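Local coordinates for protein alpha-11 giardin (Giardia intestinalis, PDB 2II2) that belongs to the annexin family, binds calcium, and probably takes part in parasite attachment and in remodelling of the ventral-disk cytoskeleton, at residues 39-44 and 49-54; 77-82 and 260-265. One frame throughout, in Å; residues are numbered along the deposited sequence.

Contact 1 of 2, residues 39-44 and 49-54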
# COMPACT_ATOMS: atom_id res chain seq x y z
N GLU A 39 -14.50 -13.94 -11.40
CA GLU A 39 -15.55 -14.83 -11.94
C GLU A 39 -16.38 -15.49 -10.85
O GLU A 39 -17.61 -15.59 -10.95
CB GLU A 39 -14.94 -15.91 -12.84
CG GLU A 39 -14.42 -15.36 -14.16
CD GLU A 39 -13.87 -16.42 -15.11
OE1 GLU A 39 -13.49 -17.54 -14.68
OE2 GLU A 39 -13.81 -16.12 -16.32
N LEU A 40 -15.72 -15.94 -9.79
CA LEU A 40 -16.41 -16.58 -8.69
C LEU A 40 -17.38 -15.59 -8.04
O LEU A 40 -18.52 -15.95 -7.75
CB LEU A 40 -15.39 -17.12 -7.70
CG LEU A 40 -15.92 -17.99 -6.56
CD1 LEU A 40 -14.81 -18.92 -6.12
CD2 LEU A 40 -16.39 -17.15 -5.37
N ARG A 41 -16.95 -14.36 -7.81
CA ARG A 41 -17.87 -13.38 -7.19
C ARG A 41 -19.10 -13.15 -8.08
O ARG A 41 -20.22 -13.04 -7.60
CB ARG A 41 -17.17 -12.05 -6.88
CG ARG A 41 -16.12 -12.16 -5.82
CD ARG A 41 -15.63 -10.81 -5.39
NE ARG A 41 -14.90 -10.10 -6.42
CZ ARG A 41 -15.24 -8.93 -6.95
NH1 ARG A 41 -16.34 -8.30 -6.58
NH2 ARG A 41 -14.44 -8.37 -7.83
N THR A 42 -18.88 -13.08 -9.38
CA THR A 42 -19.99 -12.88 -10.31
C THR A 42 -21.00 -14.00 -10.25
O THR A 42 -22.21 -13.77 -10.11
CB THR A 42 -19.47 -12.70 -11.75
OG1 THR A 42 -18.64 -11.54 -11.78
CG2 THR A 42 -20.62 -12.53 -12.78
N GLN A 43 -20.50 -15.22 -10.29
CA GLN A 43 -21.37 -16.38 -10.24
C GLN A 43 -22.03 -16.52 -8.87
O GLN A 43 -23.18 -16.94 -8.77
CB GLN A 43 -20.60 -17.66 -10.59
CG GLN A 43 -20.21 -17.81 -12.06
CD GLN A 43 -20.06 -19.28 -12.50
OE1 GLN A 43 -19.45 -19.56 -13.53
NE2 GLN A 43 -20.62 -20.20 -11.73
N PHE A 44 -21.28 -16.20 -7.81
CA PHE A 44 -21.82 -16.26 -6.45
C PHE A 44 -23.07 -15.40 -6.35
O PHE A 44 -24.11 -15.85 -5.81
CB PHE A 44 -20.77 -15.82 -5.45
CG PHE A 44 -21.21 -15.91 -4.02
CD1 PHE A 44 -20.89 -17.04 -3.24
CD2 PHE A 44 -21.91 -14.87 -3.44
CE1 PHE A 44 -21.28 -17.12 -1.91
CE2 PHE A 44 -22.30 -14.96 -2.10
CZ PHE A 44 -21.99 -16.09 -1.34
N GLY A 49 -27.99 -14.55 -5.02
CA GLY A 49 -28.65 -13.25 -4.83
C GLY A 49 -27.88 -12.28 -3.93
O GLY A 49 -28.34 -11.16 -3.68
N LEU A 50 -26.72 -12.70 -3.43
CA LEU A 50 -25.92 -11.94 -2.47
C LEU A 50 -24.65 -11.45 -3.14
O LEU A 50 -23.93 -12.23 -3.78
CB LEU A 50 -25.53 -12.82 -1.28
CG LEU A 50 -26.67 -13.52 -0.54
CD1 LEU A 50 -26.18 -14.68 0.30
CD2 LEU A 50 -27.47 -12.52 0.28
N GLU A 51 -24.39 -10.15 -3.02
CA GLU A 51 -23.09 -9.61 -3.40
C GLU A 51 -22.00 -10.15 -2.47
O GLU A 51 -22.12 -10.07 -1.25
CB GLU A 51 -23.15 -8.08 -3.39
CG GLU A 51 -22.00 -7.41 -4.13
CD GLU A 51 -20.78 -7.18 -3.24
OE1 GLU A 51 -20.93 -6.61 -2.15
OE2 GLU A 51 -19.65 -7.53 -3.64
N PHE A 52 -20.94 -10.70 -3.05
CA PHE A 52 -20.00 -11.49 -2.26
C PHE A 52 -19.29 -10.73 -1.16
O PHE A 52 -19.20 -11.23 -0.06
CB PHE A 52 -18.99 -12.19 -3.17
CG PHE A 52 -18.00 -13.06 -2.42
CD1 PHE A 52 -18.34 -14.37 -2.05
CD2 PHE A 52 -16.75 -12.55 -2.05
CE1 PHE A 52 -17.43 -15.16 -1.34
CE2 PHE A 52 -15.84 -13.34 -1.32
CZ PHE A 52 -16.18 -14.66 -0.99
N ILE A 53 -18.76 -9.56 -1.47
CA ILE A 53 -17.93 -8.83 -0.53
C ILE A 53 -18.77 -8.35 0.65
O ILE A 53 -18.39 -8.52 1.79
CB ILE A 53 -17.14 -7.69 -1.21
CG1 ILE A 53 -16.22 -8.32 -2.26
CG2 ILE A 53 -16.39 -6.86 -0.16
CD1 ILE A 53 -15.30 -7.39 -2.92
N ALA A 54 -19.96 -7.82 0.36
CA ALA A 54 -20.81 -7.37 1.45
C ALA A 54 -21.23 -8.54 2.34
O ALA A 54 -21.32 -8.42 3.55
CB ALA A 54 -22.04 -6.64 0.90
O HOH W 1 -20.71 -10.70 -5.98
O HOH W 2 -18.64 -9.09 -5.29
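Phe52 presents the edge of its ring to the face of Phe44, a T-shaped pair with ring centroids 5.1 Å apart and planes at 87°. CD1 of Phe52 does the touching, above the centre of the Phe44 ring and 3.8 Å from Phe44 CG. The same ring of Phe44 turns its rim to the backbone of the other segment: Leu50 O lies in the ring plane, 3.3 Å from Phe44 CD2, where the ring hydrogens carry a slight positive charge. Arg41 crosses Phe52 at about a right angle, laying its methylenes against the ring, with Arg41 CG 3.8 Å from Phe52 CD2. A bend at chi3 (-67°) then turns its guanidinium toward Ile53 and Glu51, suiting a residue apolar along its stem and polar at its end. This is a helix-turn-helix corner of the all-helical annexin fold: helix 34-48 ends, Gly49 takes a positive phi of 83° that glycine adopts easily, and helix 52-59 begins at Phe52. Glu51 is the N-cap of the second helix, its carboxylate accepting from Ile53 N (3.1 Å to OE2) and Ala54 N, each N-H lying well out of the carboxylate plane. Arg41 NH1 and Glu51 OE2, 4.5 Å apart, are too far for a salt bridge; a water bridges them, accepting from NH1 and donating to OE2. Another water takes the Phe52 N-H and donates to Arg41 O, linking the two backbones. Farther out, Ile10 and Val13 of helix 9-18 pack on Phe44, while Trp73 of helix 64-73 meets the Phe52 ring. The side chains of Phe52 and Ile53 lie about 9 and 8 Å from those of Ile60 and Glu66, respectively, calcium-binding residues of this protein, with no ion bound here.

Contact 2 of 2, residues 77-82 and 260-265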
# COMPACT_ATOMS: atom_id res chain seq x y z
N ILE A 77 -8.54 -1.95 -8.46
CA ILE A 77 -8.84 -0.53 -8.56
C ILE A 77 -9.99 -0.15 -7.61
O ILE A 77 -9.94 0.89 -6.97
CB ILE A 77 -9.08 -0.09 -10.03
CG1 ILE A 77 -7.81 -0.24 -10.88
CG2 ILE A 77 -9.63 1.33 -10.08
CD1 ILE A 77 -6.59 0.59 -10.39
N SER A 78 -11.01 -1.01 -7.52
CA SER A 78 -12.10 -0.79 -6.59
C SER A 78 -11.60 -0.73 -5.15
O SER A 78 -11.99 0.14 -4.38
CB SER A 78 -13.15 -1.90 -6.73
OG SER A 78 -14.10 -1.86 -5.72
N ALA A 79 -10.69 -1.63 -4.82
CA ALA A 79 -10.07 -1.65 -3.50
C ALA A 79 -9.37 -0.32 -3.22
O ALA A 79 -9.51 0.26 -2.14
CB ALA A 79 -9.09 -2.81 -3.39
N ARG A 80 -8.61 0.17 -4.19
CA ARG A 80 -7.92 1.46 -4.03
C ARG A 80 -8.90 2.60 -3.81
O ARG A 80 -8.66 3.46 -2.94
CB ARG A 80 -7.06 1.75 -5.26
CG ARG A 80 -5.83 0.85 -5.40
CD ARG A 80 -4.99 1.33 -6.55
NE ARG A 80 -4.07 0.29 -6.99
CZ ARG A 80 -2.74 0.36 -6.96
NH1 ARG A 80 -2.09 1.44 -6.51
NH2 ARG A 80 -2.04 -0.67 -7.40
N VAL A 81 -9.99 2.64 -4.58
CA VAL A 81 -11.00 3.68 -4.38
C VAL A 81 -11.54 3.62 -2.94
O VAL A 81 -11.64 4.65 -2.25
CB VAL A 81 -12.14 3.54 -5.40
CG1 VAL A 81 -13.33 4.44 -5.02
CG2 VAL A 81 -11.66 3.86 -6.80
N ASN A 82 -11.86 2.41 -2.48
CA ASN A 82 -12.39 2.26 -1.12
C ASN A 82 -11.40 2.73 -0.06
O ASN A 82 -11.77 3.39 0.90
CB ASN A 82 -12.89 0.83 -0.88
CG ASN A 82 -14.04 0.48 -1.80
OD1 ASN A 82 -14.70 1.36 -2.35
ND2 ASN A 82 -14.25 -0.80 -2.00
N THR A 260 -1.10 -5.94 2.16
CA THR A 260 -1.29 -7.28 1.63
C THR A 260 -2.45 -7.33 0.64
O THR A 260 -2.32 -7.87 -0.45
CB THR A 260 -1.57 -8.25 2.80
OG1 THR A 260 -0.45 -8.27 3.69
CG2 THR A 260 -1.83 -9.64 2.32
N GLY A 261 -3.60 -6.79 1.03
CA GLY A 261 -4.77 -6.84 0.17
C GLY A 261 -4.54 -6.17 -1.18
O GLY A 261 -4.97 -6.69 -2.22
N LEU A 262 -3.90 -5.01 -1.14
CA LEU A 262 -3.66 -4.27 -2.38
C LEU A 262 -2.56 -4.85 -3.30
O LEU A 262 -2.67 -4.80 -4.53
CB LEU A 262 -3.31 -2.81 -2.10
CG LEU A 262 -4.40 -1.94 -1.46
CD1 LEU A 262 -3.86 -0.54 -1.16
CD2 LEU A 262 -5.57 -1.84 -2.43
N PHE A 263 -1.48 -5.37 -2.68
CA PHE A 263 -0.26 -5.57 -3.45
C PHE A 263 0.25 -7.00 -3.52
O PHE A 263 1.26 -7.24 -4.19
CB PHE A 263 0.84 -4.67 -2.92
CG PHE A 263 0.47 -3.21 -2.91
CD1 PHE A 263 0.05 -2.57 -4.07
CD2 PHE A 263 0.55 -2.47 -1.72
CE1 PHE A 263 -0.30 -1.23 -4.05
CE2 PHE A 263 0.22 -1.11 -1.71
CZ PHE A 263 -0.20 -0.50 -2.87
N HIS A 264 -0.47 -7.94 -2.89
CA HIS A 264 0.07 -9.31 -2.83
C HIS A 264 0.28 -9.94 -4.21
O HIS A 264 1.18 -10.77 -4.37
CB HIS A 264 -0.82 -10.23 -1.97
CG HIS A 264 -2.13 -10.51 -2.60
ND1 HIS A 264 -2.41 -11.71 -3.22
CD2 HIS A 264 -3.21 -9.71 -2.80
CE1 HIS A 264 -3.62 -11.65 -3.74
NE2 HIS A 264 -4.12 -10.44 -3.54
N ASP A 265 -0.57 -9.61 -5.18
CA ASP A 265 -0.36 -10.12 -6.53
C ASP A 265 0.53 -9.19 -7.35
O ASP A 265 1.50 -9.63 -8.00
CB ASP A 265 -1.67 -10.30 -7.35
CG ASP A 265 -2.51 -11.48 -6.89
OD1 ASP A 265 -1.98 -12.58 -6.62
OD2 ASP A 265 -3.74 -11.30 -6.84
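With chi1 near -64°, Leu262 has CG anti to its carbonyl carbon, and from there CD2 reaches across to Ala79 CB, 3.8 Å away; Arg80, with a similar first torsion (-70°) and a chain extended from CG to NE, runs on toward Phe263. Here two helices of the annexin fold, 76-89 and 249-263, meet in the buried interior although 177 residues lie between the segments in sequence. Alanine suits its place because its short side chain lets the helices approach, the CA atoms of Ala79 and Leu262 being 7.0 Å apart, while the branched leucine spans the distance from the other side. Arg80 adds its aliphatic stem, CG lying 4.0 Å from Leu262 CD2. Its buried guanidinium is satisfied by polar partners beyond the two segments: Asn76 OD1 accepts from NE, and Ile103 O from NH1, which fixes the rotation of the group. Glu108 adds a weak, long ion pair at NH2. Phe263 crosses Arg80 at about a right angle, and Leu262 CB lies over the centre of one face of the Phe263 ring. At the ring's edge, near its plane, Arg80 NH2 comes within 3.8 Å of Phe263 CE1.

Contact 1 closes before contact 2 opens along the chain, with their centres 18 Å apart and their nearest atoms about 6 Å apart without touching. Contact 1 is a local turn between consecutive helices, 34-48 and 52-59, in the outer part of the molecule; contact 2 lies about 8 Å from the centre of the chain and brings helix 76-89 against helix 249-263. The short connection around Asp74 lies between them: Asp74 faces Ile53 of the first and is hydrogen-bonded to Ser78 OG on helix 76-89. One contact thus shapes a corner near the calcium site, while the other packs a helix from the first third of the chain against one from the last.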